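Local coordinates for protein Rab GDP dissociation inhibitor alpha (Naegleria fowleri, PDB 6C87) that probably binds prenylated Rab GTPases in their GDP-bound state, slowing GDP release and allowing their retrieval from membranes, as in other GDP dissociation inhibitors, at residues Leu89-Lys94 against Pro233-Met238; Tyr344-Ser349 against Ala417-Glu422; Asp14-Gly19 against Leu39-Asn44; Gly21-Val26 against Phe410-Tyr415; Leu315-Lys320 against Leu384-Glu389. All blocks are in the same frame, centred on the assembly; numbering follows the deposited sequence.

Contact 1. Residues Leu89-Lys94 against Pro233-Met238; sequences LMANGK and PYVYPM
L89 with V235, and M90 with Y234, form a two-residue antiparallel ladder at the margin of the large mixed sheet. L89 and V235 are the hydrogen-bonded pair: L89 N donates to V235 O at 3.0 Å, and V235 N donates back to L89 O at 2.9 Å. The non-hydrogen-bonded pair M90-Y234 follows. Beyond it A91 N still donates to P233 O (2.9 Å), though the angle at its hydrogen narrows to 139° as the chain leaves the strand. L89 and V235 share one face, where L89 CB packs on V235 CG2 at 3.9 Å. The leucine branch CD1 reaches along the strand to P237 CD (4.3 Å), and further out L89 meets L95, V96 and L99 of helix 94-102, a setting suited to a branched apolar side chain. M90 is on the other face. Its flexible chain bends at both chi2 (67°) and chi3, which lays SD 3.8 Å from P233 CB and brings CE to Y234 CE1 at 4.3 Å. G93 then takes the N-cap position of helix 94-102. Strand 89-90, paired with strand 234-237, which in turn pairs with 111-121 through Y234 and V114, forms an antiparallel edge ladder of the mixed sheet.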
# COMPACT_ATOMS: atom_id res chain seq x y z
N LEU A 89 9.55 -21.37 -14.20
CA LEU A 89 8.76 -20.30 -13.60
C LEU A 89 7.53 -20.91 -12.93
O LEU A 89 6.78 -21.67 -13.56
CB LEU A 89 8.32 -19.27 -14.65
CG LEU A 89 9.39 -18.44 -15.37
CD1 LEU A 89 9.90 -19.15 -16.64
CD2 LEU A 89 8.86 -17.05 -15.68
N MET A 90 7.33 -20.58 -11.66
CA MET A 90 6.06 -20.86 -11.01
C MET A 90 4.98 -20.04 -11.70
O MET A 90 5.12 -18.82 -11.86
CB MET A 90 6.15 -20.53 -9.52
CG MET A 90 4.82 -20.50 -8.77
SD MET A 90 4.00 -22.11 -8.63
CE MET A 90 5.24 -23.08 -7.79
N ALA A 91 3.90 -20.71 -12.11
CA ALA A 91 2.97 -20.19 -13.11
C ALA A 91 2.42 -18.80 -12.79
O ALA A 91 2.21 -17.99 -13.70
CB ALA A 91 1.82 -21.17 -13.31
N ASN A 92 2.16 -18.49 -11.52
CA ASN A 92 1.68 -17.14 -11.22
C ASN A 92 2.52 -16.47 -10.14
O ASN A 92 2.00 -15.69 -9.33
CB ASN A 92 0.20 -17.15 -10.83
CG ASN A 92 -0.73 -17.04 -12.03
OD1 ASN A 92 -0.59 -16.14 -12.86
ND2 ASN A 92 -1.68 -17.96 -12.13
N GLY A 93 3.81 -16.79 -10.10
CA GLY A 93 4.73 -16.31 -9.10
C GLY A 93 5.24 -14.92 -9.40
O GLY A 93 4.75 -14.21 -10.28
N LYS A 94 6.27 -14.53 -8.64
CA LYS A 94 6.76 -13.16 -8.71
C LYS A 94 7.34 -12.83 -10.08
O LYS A 94 7.04 -11.78 -10.66
CB LYS A 94 7.81 -12.91 -7.63
CG LYS A 94 7.24 -12.68 -6.24
CD LYS A 94 8.36 -12.39 -5.25
CE LYS A 94 7.81 -11.89 -3.93
NZ LYS A 94 8.80 -12.05 -2.84
N PRO A 233 2.88 -27.15 -11.67
CA PRO A 233 2.68 -25.70 -11.55
C PRO A 233 3.67 -24.87 -12.37
O PRO A 233 3.63 -23.64 -12.29
CB PRO A 233 2.89 -25.45 -10.05
CG PRO A 233 3.92 -26.44 -9.68
CD PRO A 233 3.60 -27.68 -10.49
N TYR A 234 4.55 -25.50 -13.13
CA TYR A 234 5.68 -24.81 -13.74
C TYR A 234 5.44 -24.58 -15.24
O TYR A 234 4.85 -25.42 -15.92
CB TYR A 234 6.97 -25.60 -13.55
CG TYR A 234 7.44 -25.74 -12.12
CD1 TYR A 234 7.99 -24.67 -11.43
CD2 TYR A 234 7.35 -26.97 -11.46
CE1 TYR A 234 8.44 -24.81 -10.12
CE2 TYR A 234 7.78 -27.12 -10.16
CZ TYR A 234 8.33 -26.05 -9.49
OH TYR A 234 8.77 -26.20 -8.19
N VAL A 235 5.89 -23.43 -15.73
CA VAL A 235 5.99 -23.16 -17.16
C VAL A 235 7.45 -22.83 -17.49
O VAL A 235 8.26 -22.53 -16.61
CB VAL A 235 5.06 -22.01 -17.61
CG1 VAL A 235 3.61 -22.31 -17.24
CG2 VAL A 235 5.51 -20.68 -17.04
N TYR A 236 7.75 -22.84 -18.79
CA TYR A 236 9.09 -22.63 -19.36
C TYR A 236 8.87 -22.04 -20.74
O TYR A 236 7.92 -22.45 -21.43
CB TYR A 236 9.89 -23.93 -19.46
CG TYR A 236 11.39 -23.81 -19.67
CD1 TYR A 236 12.21 -23.28 -18.67
CD2 TYR A 236 12.00 -24.26 -20.84
CE1 TYR A 236 13.59 -23.19 -18.85
CE2 TYR A 236 13.38 -24.18 -21.02
CZ TYR A 236 14.17 -23.65 -20.01
OH TYR A 236 15.53 -23.55 -20.17
N PRO A 237 9.70 -21.11 -21.19
CA PRO A 237 9.46 -20.50 -22.50
C PRO A 237 9.82 -21.46 -23.62
O PRO A 237 10.79 -22.22 -23.53
CB PRO A 237 10.37 -19.27 -22.50
CG PRO A 237 10.97 -19.18 -21.12
CD PRO A 237 10.89 -20.55 -20.53
N MET A 238 9.01 -21.43 -24.67
CA MET A 238 9.33 -22.15 -25.89
C MET A 238 10.66 -21.64 -26.45
O MET A 238 10.89 -20.43 -26.54
CB MET A 238 8.19 -21.96 -26.91
CG MET A 238 8.00 -23.12 -27.88
SD MET A 238 7.48 -24.65 -27.07
CE MET A 238 5.77 -24.28 -26.74

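Contact 2. Residues Tyr344-Ser349 against Ala417-Glu422; sequences YCCVTS and ATTHFE
Y344 turns CG anti to its carbonyl carbon (chi1 -55°), which swings the ring toward the 417-422 loop, whose backbone sets T418 CA over the ring's centre, 3.6 Å from the centroid and 5° off the normal, a nearly ideal CH-pi contact. T418 CG2, also anti to its own carbonyl carbon, covers the phenol end, 3.5 Å from Y344 OH, and the two side chains lie side by side, pointing the same way. A tyrosine suits this place because its broad face accommodates a whole backbone step together with a methyl group. Y344 belongs to strand 343-349 of the mixed sheet, flanked by strands 328-332 and 360-367, while the loop between strand 409-411 and helix 422-436 passes over it with no hydrogen bond between the two segments. At one side A417 CB lies 4.2 Å from Y344 CD1, and A417 O accepts from S365 OG. T419 uses both branches: OG1, hydrogen-bonded to Q329, rests 3.5 Å from Y344 CB, and CG2 packs on C346 SG at 3.9 Å. C346, two residues along the strand, points to the same side as Y344. H420 comes last, its NE2 4.3 Å from Y344 CE2, with Y234 of strand 234-237 beyond.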
# COMPACT_ATOMS: atom_id res chain seq x y z
N TYR A 344 18.90 -30.10 -7.31
CA TYR A 344 17.82 -29.80 -8.22
C TYR A 344 18.12 -30.43 -9.56
O TYR A 344 19.27 -30.45 -10.00
CB TYR A 344 17.62 -28.28 -8.36
CG TYR A 344 17.42 -27.59 -7.03
CD1 TYR A 344 18.51 -27.22 -6.25
CD2 TYR A 344 16.14 -27.34 -6.54
CE1 TYR A 344 18.33 -26.62 -5.03
CE2 TYR A 344 15.96 -26.73 -5.30
CZ TYR A 344 17.06 -26.37 -4.56
OH TYR A 344 16.91 -25.76 -3.33
N CYS A 345 17.09 -31.01 -10.18
CA CYS A 345 17.21 -31.51 -11.54
C CYS A 345 15.97 -31.09 -12.32
O CYS A 345 14.84 -31.45 -11.95
CB CYS A 345 17.38 -33.03 -11.58
SG CYS A 345 17.54 -33.65 -13.28
N CYS A 346 16.16 -30.34 -13.39
CA CYS A 346 15.09 -30.01 -14.31
C CYS A 346 15.36 -30.66 -15.66
O CYS A 346 16.51 -30.74 -16.10
CB CYS A 346 14.92 -28.50 -14.48
SG CYS A 346 16.30 -27.71 -15.30
N VAL A 347 14.30 -31.15 -16.28
CA VAL A 347 14.39 -31.87 -17.54
C VAL A 347 13.55 -31.13 -18.57
O VAL A 347 12.39 -30.81 -18.30
CB VAL A 347 13.93 -33.33 -17.40
CG1 VAL A 347 14.15 -34.08 -18.70
CG2 VAL A 347 14.64 -33.99 -16.23
N THR A 348 14.14 -30.84 -19.71
CA THR A 348 13.44 -30.27 -20.85
C THR A 348 13.83 -31.08 -22.08
O THR A 348 14.76 -31.89 -22.04
CB THR A 348 13.77 -28.79 -21.04
OG1 THR A 348 15.19 -28.63 -21.17
CG2 THR A 348 13.29 -27.98 -19.84
N SER A 349 13.10 -30.87 -23.17
CA SER A 349 13.31 -31.72 -24.34
C SER A 349 12.80 -31.01 -25.60
O SER A 349 12.61 -29.79 -25.61
CB SER A 349 12.59 -33.06 -24.15
OG SER A 349 11.19 -32.86 -24.12
N ALA A 417 21.50 -22.44 -7.10
CA ALA A 417 21.34 -23.76 -7.72
C ALA A 417 19.89 -24.12 -8.01
O ALA A 417 19.65 -25.02 -8.82
CB ALA A 417 21.96 -24.83 -6.82
N THR A 418 18.92 -23.45 -7.39
CA THR A 418 17.53 -23.82 -7.58
C THR A 418 17.14 -23.76 -9.05
O THR A 418 17.64 -22.93 -9.82
CB THR A 418 16.60 -22.90 -6.77
OG1 THR A 418 16.61 -21.58 -7.33
CG2 THR A 418 17.07 -22.83 -5.32
N THR A 419 16.22 -24.65 -9.43
CA THR A 419 15.67 -24.70 -10.77
C THR A 419 14.29 -24.04 -10.85
O THR A 419 13.45 -24.44 -11.65
CB THR A 419 15.59 -26.15 -11.26
OG1 THR A 419 15.03 -26.98 -10.24
CG2 THR A 419 16.98 -26.67 -11.58
N HIS A 420 14.05 -23.05 -10.00
CA HIS A 420 12.90 -22.17 -10.13
C HIS A 420 13.37 -20.74 -9.84
O HIS A 420 14.47 -20.53 -9.33
CB HIS A 420 11.73 -22.60 -9.23
CG HIS A 420 12.14 -23.00 -7.85
ND1 HIS A 420 12.39 -22.09 -6.85
CD2 HIS A 420 12.32 -24.23 -7.29
CE1 HIS A 420 12.71 -22.73 -5.74
NE2 HIS A 420 12.68 -24.03 -5.98
N PHE A 421 12.54 -19.76 -10.19
CA PHE A 421 13.02 -18.39 -10.32
C PHE A 421 12.72 -17.47 -9.14
O PHE A 421 13.03 -16.28 -9.23
CB PHE A 421 12.43 -17.75 -11.59
CG PHE A 421 13.33 -17.86 -12.80
CD1 PHE A 421 14.52 -17.14 -12.86
CD2 PHE A 421 12.98 -18.65 -13.88
CE1 PHE A 421 15.35 -17.22 -13.98
CE2 PHE A 421 13.80 -18.73 -15.00
CZ PHE A 421 14.99 -18.02 -15.05
N GLU A 422 12.16 -17.98 -8.03
CA GLU A 422 11.75 -17.10 -6.94
C GLU A 422 12.91 -16.27 -6.39
O GLU A 422 12.77 -15.06 -6.16
CB GLU A 422 11.12 -17.90 -5.81
CG GLU A 422 10.26 -17.03 -4.92
CD GLU A 422 9.85 -17.72 -3.65
OE1 GLU A 422 9.21 -17.06 -2.81
OE2 GLU A 422 10.17 -18.92 -3.50

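Contact 3. Residues Asp14-Gly19 against Leu39-Asn44; sequences DVVVLG and LHMDRN
V17 and H40 lie at the middle of a parallel ladder in which strands 15-18 and 39-41 run 4.7 Å apart at closest, axis to axis. Four backbone bonds alternate along it: L39 N to V15 O, V17 N to L39 O, M41 N to V17 O and G19 N to M41 O. H40 adds a side-chain bond, from NE2 to G19 O at 3.0 Å. This acceptor is close to the ring plane, but the donor stands 43° out of the carbonyl plane. V17 CG1 covers one face of the imidazole, 3.7 Å from its centroid. On the opposite face of the sheet M41 is bent at chi3 (-59°), and its methyl CE touches both L18 CD2 (3.6 Å) and V16 CG1 (3.8 Å). G19 has a positive phi of 98°, a conformation natural to a residue without a side chain. In the second shell S28 OG holds H40 ND1, and T20 OG1 binds D42 OD2. D42 OD1 accepts from N44 N at 2.9 Å, forming an Asx turn. With helix 22-33 as the crossover, the two strands make the first beta-alpha-beta unit of a Rossmann-like sheet, with strand 259-260 beyond 38-41 and strand 290-293 beyond 15-18.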
# COMPACT_ATOMS: atom_id res chain seq x y z
N ASP A 14 20.13 8.06 -17.93
CA ASP A 14 19.75 7.93 -16.53
C ASP A 14 20.50 6.78 -15.88
O ASP A 14 21.07 6.94 -14.79
CB ASP A 14 18.24 7.71 -16.41
CG ASP A 14 17.44 8.93 -16.83
OD1 ASP A 14 17.79 10.06 -16.42
OD2 ASP A 14 16.45 8.75 -17.57
N VAL A 15 20.53 5.61 -16.53
CA VAL A 15 21.13 4.41 -15.97
C VAL A 15 21.91 3.68 -17.07
O VAL A 15 21.49 3.65 -18.23
CB VAL A 15 20.06 3.47 -15.38
CG1 VAL A 15 20.70 2.21 -14.81
CG2 VAL A 15 19.24 4.18 -14.31
N VAL A 16 23.05 3.10 -16.69
CA VAL A 16 23.78 2.16 -17.53
C VAL A 16 23.65 0.77 -16.91
O VAL A 16 23.89 0.60 -15.71
CB VAL A 16 25.26 2.55 -17.69
CG1 VAL A 16 26.02 1.46 -18.44
CG2 VAL A 16 25.39 3.87 -18.40
N VAL A 17 23.25 -0.21 -17.72
CA VAL A 17 23.10 -1.60 -17.29
C VAL A 17 24.17 -2.44 -17.98
O VAL A 17 24.35 -2.35 -19.20
CB VAL A 17 21.70 -2.15 -17.60
CG1 VAL A 17 21.59 -3.60 -17.14
CG2 VAL A 17 20.63 -1.29 -16.93
N LEU A 18 24.86 -3.28 -17.20
CA LEU A 18 25.98 -4.07 -17.70
C LEU A 18 25.69 -5.56 -17.54
O LEU A 18 25.50 -6.05 -16.42
CB LEU A 18 27.26 -3.68 -16.96
CG LEU A 18 27.63 -2.20 -17.07
CD1 LEU A 18 28.92 -1.86 -16.33
CD2 LEU A 18 27.75 -1.80 -18.54
N GLY A 19 25.68 -6.29 -18.65
CA GLY A 19 25.41 -7.71 -18.69
C GLY A 19 23.96 -8.03 -19.05
O GLY A 19 23.03 -7.27 -18.74
N LEU A 39 21.13 2.97 -21.13
CA LEU A 39 22.17 2.38 -21.97
C LEU A 39 22.44 0.97 -21.46
O LEU A 39 22.77 0.79 -20.28
CB LEU A 39 23.45 3.23 -21.91
CG LEU A 39 24.71 2.65 -22.57
CD1 LEU A 39 24.49 2.43 -24.05
CD2 LEU A 39 25.90 3.55 -22.33
N HIS A 40 22.30 -0.03 -22.33
CA HIS A 40 22.47 -1.42 -21.93
C HIS A 40 23.61 -2.03 -22.74
O HIS A 40 23.54 -2.10 -23.97
CB HIS A 40 21.17 -2.20 -22.16
CG HIS A 40 21.05 -3.44 -21.33
ND1 HIS A 40 19.88 -3.80 -20.69
CD2 HIS A 40 21.96 -4.40 -21.01
CE1 HIS A 40 20.07 -4.93 -20.02
NE2 HIS A 40 21.32 -5.31 -20.21
N MET A 41 24.66 -2.48 -22.04
CA MET A 41 25.87 -2.98 -22.69
C MET A 41 26.24 -4.36 -22.16
O MET A 41 25.90 -4.75 -21.04
CB MET A 41 27.05 -2.01 -22.47
CG MET A 41 26.86 -0.65 -23.11
SD MET A 41 28.29 0.44 -22.95
CE MET A 41 28.46 0.53 -21.18
N ASP A 42 26.99 -5.09 -22.99
CA ASP A 42 27.53 -6.39 -22.64
C ASP A 42 28.85 -6.57 -23.37
O ASP A 42 28.97 -6.22 -24.55
CB ASP A 42 26.53 -7.51 -23.01
CG ASP A 42 26.83 -8.85 -22.31
OD1 ASP A 42 28.00 -9.28 -22.24
OD2 ASP A 42 25.87 -9.47 -21.80
N ARG A 43 29.86 -7.08 -22.66
CA ARG A 43 31.16 -7.32 -23.26
C ARG A 43 31.15 -8.46 -24.26
O ARG A 43 32.04 -8.51 -25.12
CB ARG A 43 32.21 -7.61 -22.19
CG ARG A 43 31.96 -8.89 -21.40
CD ARG A 43 33.16 -9.23 -20.52
NE ARG A 43 33.29 -8.35 -19.35
CZ ARG A 43 32.67 -8.55 -18.19
NH1 ARG A 43 31.87 -9.60 -18.02
NH2 ARG A 43 32.87 -7.67 -17.20
N ASN A 44 30.18 -9.39 -24.15
CA ASN A 44 30.13 -10.55 -25.04
C ASN A 44 29.40 -10.22 -26.33
O ASN A 44 28.57 -9.30 -26.38
CB ASN A 44 29.45 -11.72 -24.34
CG ASN A 44 30.14 -12.13 -23.07
OD1 ASN A 44 31.37 -12.14 -23.00
ND2 ASN A 44 29.36 -12.48 -22.05

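Contact 4. Residues Gly21-Val26 against Phe410-Tyr415; sequences GLTECV and FISKSY
Y415 and S412 make a buried, largely polar contact with T23 and E24, joining the segment that follows strand 409-411 to the first turn of helix 22-33. Strand 409-411 is the outermost member of the Rossmann-like parallel sheet at that end, and the helix is the crossover following the first strand. Y415 reaches the helix start with its hydroxyl: T23 N donates to Y415 OH at 2.8 Å, almost perfectly straight at 177°. T23 OG1 gives the same oxygen a second, weak bond of 3.2 Å. Both come from one residue because T23 OG1 lies beside its own backbone N (chi1 -65°). The other branch, CG2, then packs against S412 CB at 3.6 Å, so a threonine serves both partners. G21 at the N-cap has no side chain, and a CB there would point toward the tyrosine hydroxyl. E24 bends at chi2 (68°), which brings its carboxylate round to S412. S412 OG donates to the syn lone pair of OE2, 2.6 Å away. T23 also touches C424 and I431 of helix 422-436, which covers this part of the contact. The tyrosine oxygen satisfies a first-turn N-H, of the kind that has no acceptor earlier in its helix. The serine's donation would suit a negatively charged E24, and the nearby helix N terminus would probably favour that state.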
# COMPACT_ATOMS: atom_id res chain seq x y z
N GLY A 21 22.38 -11.16 -18.34
CA GLY A 21 21.64 -12.14 -17.56
C GLY A 21 20.22 -11.66 -17.31
O GLY A 21 19.91 -10.48 -17.45
N LEU A 22 19.35 -12.59 -16.94
CA LEU A 22 17.94 -12.23 -16.85
C LEU A 22 17.71 -11.10 -15.86
O LEU A 22 16.92 -10.18 -16.14
CB LEU A 22 17.09 -13.45 -16.46
CG LEU A 22 15.59 -13.12 -16.38
CD1 LEU A 22 15.08 -12.54 -17.69
CD2 LEU A 22 14.77 -14.33 -15.98
N THR A 23 18.40 -11.12 -14.72
CA THR A 23 18.20 -10.09 -13.71
C THR A 23 18.44 -8.70 -14.29
O THR A 23 17.64 -7.78 -14.07
CB THR A 23 19.12 -10.34 -12.52
OG1 THR A 23 18.73 -11.56 -11.88
CG2 THR A 23 19.03 -9.18 -11.52
N GLU A 24 19.54 -8.53 -15.02
CA GLU A 24 19.83 -7.22 -15.62
C GLU A 24 18.80 -6.86 -16.68
O GLU A 24 18.36 -5.70 -16.76
CB GLU A 24 21.25 -7.22 -16.20
CG GLU A 24 22.37 -7.03 -15.18
CD GLU A 24 22.55 -8.20 -14.21
OE1 GLU A 24 22.41 -9.37 -14.64
OE2 GLU A 24 22.85 -7.94 -13.03
N CYS A 25 18.39 -7.83 -17.49
CA CYS A 25 17.40 -7.56 -18.54
C CYS A 25 16.08 -7.08 -17.94
O CYS A 25 15.44 -6.18 -18.50
CB CYS A 25 17.19 -8.81 -19.39
SG CYS A 25 18.59 -9.26 -20.46
N VAL A 26 15.65 -7.67 -16.82
CA VAL A 26 14.39 -7.29 -16.20
C VAL A 26 14.51 -5.91 -15.54
O VAL A 26 13.58 -5.09 -15.63
CB VAL A 26 13.96 -8.36 -15.18
CG1 VAL A 26 12.71 -7.89 -14.43
CG2 VAL A 26 13.69 -9.67 -15.90
N PHE A 410 24.55 -0.77 -8.40
CA PHE A 410 23.58 -1.77 -7.99
C PHE A 410 23.93 -3.09 -8.67
O PHE A 410 23.82 -3.22 -9.89
CB PHE A 410 22.17 -1.31 -8.32
CG PHE A 410 21.81 -0.00 -7.69
CD1 PHE A 410 22.09 1.19 -8.33
CD2 PHE A 410 21.25 0.05 -6.42
CE1 PHE A 410 21.79 2.41 -7.74
CE2 PHE A 410 20.95 1.26 -5.82
CZ PHE A 410 21.22 2.44 -6.49
N ILE A 411 24.36 -4.07 -7.87
CA ILE A 411 24.90 -5.33 -8.37
C ILE A 411 23.94 -6.47 -8.04
O ILE A 411 23.37 -6.52 -6.95
CB ILE A 411 26.30 -5.61 -7.78
CG1 ILE A 411 27.19 -4.38 -7.93
CG2 ILE A 411 26.93 -6.82 -8.45
CD1 ILE A 411 28.56 -4.52 -7.29
N SER A 412 23.76 -7.36 -9.01
CA SER A 412 22.92 -8.53 -8.81
C SER A 412 23.70 -9.65 -8.14
O SER A 412 24.93 -9.67 -8.12
CB SER A 412 22.37 -9.04 -10.15
OG SER A 412 23.42 -9.45 -11.02
N LYS A 413 22.96 -10.61 -7.58
CA LYS A 413 23.54 -11.83 -7.06
C LYS A 413 23.72 -12.85 -8.18
O LYS A 413 22.99 -12.83 -9.18
CB LYS A 413 22.67 -12.41 -5.95
CG LYS A 413 22.60 -11.54 -4.72
CD LYS A 413 21.70 -12.14 -3.66
CE LYS A 413 21.65 -11.24 -2.44
NZ LYS A 413 20.70 -11.77 -1.42
N SER A 414 24.71 -13.71 -8.02
CA SER A 414 24.83 -14.86 -8.91
C SER A 414 23.62 -15.76 -8.75
O SER A 414 23.00 -15.83 -7.69
CB SER A 414 26.11 -15.63 -8.61
OG SER A 414 27.24 -14.80 -8.74
N TYR A 415 23.30 -16.51 -9.80
CA TYR A 415 22.14 -17.37 -9.74
C TYR A 415 22.45 -18.59 -8.89
O TYR A 415 23.48 -19.25 -9.07
CB TYR A 415 21.70 -17.77 -11.15
CG TYR A 415 21.32 -16.56 -11.97
CD1 TYR A 415 20.15 -15.87 -11.70
CD2 TYR A 415 22.15 -16.10 -12.99
CE1 TYR A 415 19.80 -14.75 -12.43
CE2 TYR A 415 21.80 -14.99 -13.73
CZ TYR A 415 20.63 -14.31 -13.45
OH TYR A 415 20.28 -13.18 -14.17

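Contact 5. Residues Leu315-Lys320 against Leu384-Glu389; sequences LSHPVK and LNPIDE
L315 and I387 approach to 5.4 Å between CA atoms, and V319 lies nearest L384, so the two loops run past each other in opposite directions, with a cis peptide bond before P386. They sit at one end of the mixed sheet: segment 315-320 leaves strand 302-315, whose antiparallel partner 389-400 follows on from the other loop. H317 carries much of the polar contact. Its CG lies between the backbone N and the carbonyl carbon (chi1 62°), which turns the ring toward the other loop. There NE2 donates to P386 O at 2.9 Å, an acceptor near the ring plane. ND1 donates to P318 O within its own loop at 2.7 Å. A bond at each nitrogen fixes the ring's rotation, and both donations together need two ring protons, consistent with a cationic H317, although the charge itself is not seen. A histidine suits a place that offers acceptors at two points of one ring. On the inner side, apolar branches meet: L315 CD2 touches I387 CG1 at 3.9 Å, while V319 CG2 packs on L384 CD2, also at 3.9 Å. Nearer the surface S316 OG donates to D388 OD2 at 2.7 Å, on the syn side of the carboxylate. Between these bonds a water accepts from S316 N and donates to both P386 O and D388 OD1, the last at 3.0 Å.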
# COMPACT_ATOMS: atom_id res chain seq x y z
N LEU A 315 20.07 -36.92 -22.74
CA LEU A 315 19.49 -38.25 -22.61
C LEU A 315 18.72 -38.59 -23.88
O LEU A 315 18.17 -37.71 -24.55
CB LEU A 315 18.55 -38.33 -21.40
CG LEU A 315 19.07 -37.78 -20.07
CD1 LEU A 315 18.03 -37.93 -18.97
CD2 LEU A 315 20.35 -38.51 -19.67
N SER A 316 18.70 -39.88 -24.20
CA SER A 316 17.88 -40.41 -25.28
C SER A 316 16.68 -41.17 -24.74
O SER A 316 16.14 -42.07 -25.39
CB SER A 316 18.72 -41.30 -26.19
OG SER A 316 19.50 -40.51 -27.06
N HIS A 317 16.24 -40.82 -23.53
CA HIS A 317 15.17 -41.52 -22.85
C HIS A 317 14.61 -40.61 -21.77
O HIS A 317 15.34 -39.78 -21.23
CB HIS A 317 15.68 -42.84 -22.23
CG HIS A 317 16.73 -42.64 -21.19
ND1 HIS A 317 16.43 -42.32 -19.88
CD2 HIS A 317 18.08 -42.70 -21.26
CE1 HIS A 317 17.55 -42.19 -19.19
NE2 HIS A 317 18.57 -42.41 -20.00
N PRO A 318 13.34 -40.75 -21.41
CA PRO A 318 12.83 -40.02 -20.25
C PRO A 318 13.44 -40.58 -18.98
O PRO A 318 14.00 -41.68 -18.94
CB PRO A 318 11.32 -40.28 -20.31
CG PRO A 318 11.22 -41.63 -20.95
CD PRO A 318 12.34 -41.69 -21.97
N VAL A 319 13.31 -39.81 -17.91
CA VAL A 319 13.82 -40.27 -16.63
C VAL A 319 12.91 -41.38 -16.11
O VAL A 319 11.67 -41.27 -16.17
CB VAL A 319 13.92 -39.10 -15.65
CG1 VAL A 319 14.50 -39.56 -14.34
CG2 VAL A 319 14.77 -37.97 -16.26
N LYS A 320 13.51 -42.47 -15.63
CA LYS A 320 12.72 -43.57 -15.07
C LYS A 320 11.86 -43.05 -13.92
O LYS A 320 12.27 -42.16 -13.17
CB LYS A 320 13.63 -44.70 -14.58
N LEU A 384 19.85 -41.12 -13.87
CA LEU A 384 19.70 -40.70 -15.25
C LEU A 384 20.30 -41.68 -16.25
O LEU A 384 19.97 -41.60 -17.44
CB LEU A 384 20.36 -39.33 -15.45
CG LEU A 384 19.84 -38.21 -14.55
CD1 LEU A 384 20.55 -36.87 -14.84
CD2 LEU A 384 18.32 -38.08 -14.67
N ASN A 385 21.14 -42.60 -15.80
CA ASN A 385 21.87 -43.47 -16.72
C ASN A 385 20.90 -44.31 -17.54
O ASN A 385 19.86 -44.74 -17.04
CB ASN A 385 22.83 -44.37 -15.95
CG ASN A 385 24.08 -43.63 -15.51
OD1 ASN A 385 24.64 -42.84 -16.27
ND2 ASN A 385 24.51 -43.87 -14.28
N PRO A 386 21.22 -44.59 -18.82
CA PRO A 386 22.47 -44.16 -19.47
C PRO A 386 22.47 -42.70 -19.96
O PRO A 386 21.43 -42.20 -20.38
CB PRO A 386 22.59 -45.12 -20.66
CG PRO A 386 21.20 -45.57 -20.94
CD PRO A 386 20.36 -45.39 -19.70
N ILE A 387 23.63 -42.05 -19.93
CA ILE A 387 23.79 -40.65 -20.33
C ILE A 387 24.63 -40.59 -21.60
O ILE A 387 25.76 -41.08 -21.63
CB ILE A 387 24.43 -39.82 -19.20
CG1 ILE A 387 23.55 -39.85 -17.95
CG2 ILE A 387 24.69 -38.39 -19.66
CD1 ILE A 387 24.17 -39.19 -16.74
N ASP A 388 24.08 -39.94 -22.64
CA ASP A 388 24.78 -39.86 -23.92
C ASP A 388 25.99 -38.94 -23.83
O ASP A 388 27.08 -39.29 -24.30
CB ASP A 388 23.83 -39.37 -25.01
CG ASP A 388 22.82 -40.42 -25.44
OD1 ASP A 388 22.79 -41.54 -24.88
OD2 ASP A 388 22.04 -40.09 -26.36
N GLU A 389 25.80 -37.75 -23.28
CA GLU A 389 26.84 -36.75 -23.10
C GLU A 389 26.61 -36.02 -21.79
O GLU A 389 25.46 -35.77 -21.41
CB GLU A 389 26.93 -35.73 -24.24
CG GLU A 389 27.58 -36.25 -25.49
CD GLU A 389 29.07 -36.47 -25.33
OE1 GLU A 389 29.63 -36.03 -24.30
OE2 GLU A 389 29.68 -37.06 -26.25
O HOH W 1 20.41 -41.54 -23.06

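In the fold
From the N terminus, contact 3 closes the shortest loop, around helix 22-33. Contact 4 opens within that helix and closes at 410-415, so it crosses contact 3 and encloses contacts 1 and 5; it ties the first crossover helix to the segment after the edge strand of the same parallel sheet. Contact 1 closes an excursion, about half helical, back onto the mixed sheet. Contact 5 joins loops at the far end of that sheet, its centre 39 Å from that of contact 3. Contact 2 crosses contacts 4 and 5, and its loop links the two sheets: F421 packs on L89 of contact 1 and L22 of contact 4, while V347 touches V319 of contact 5.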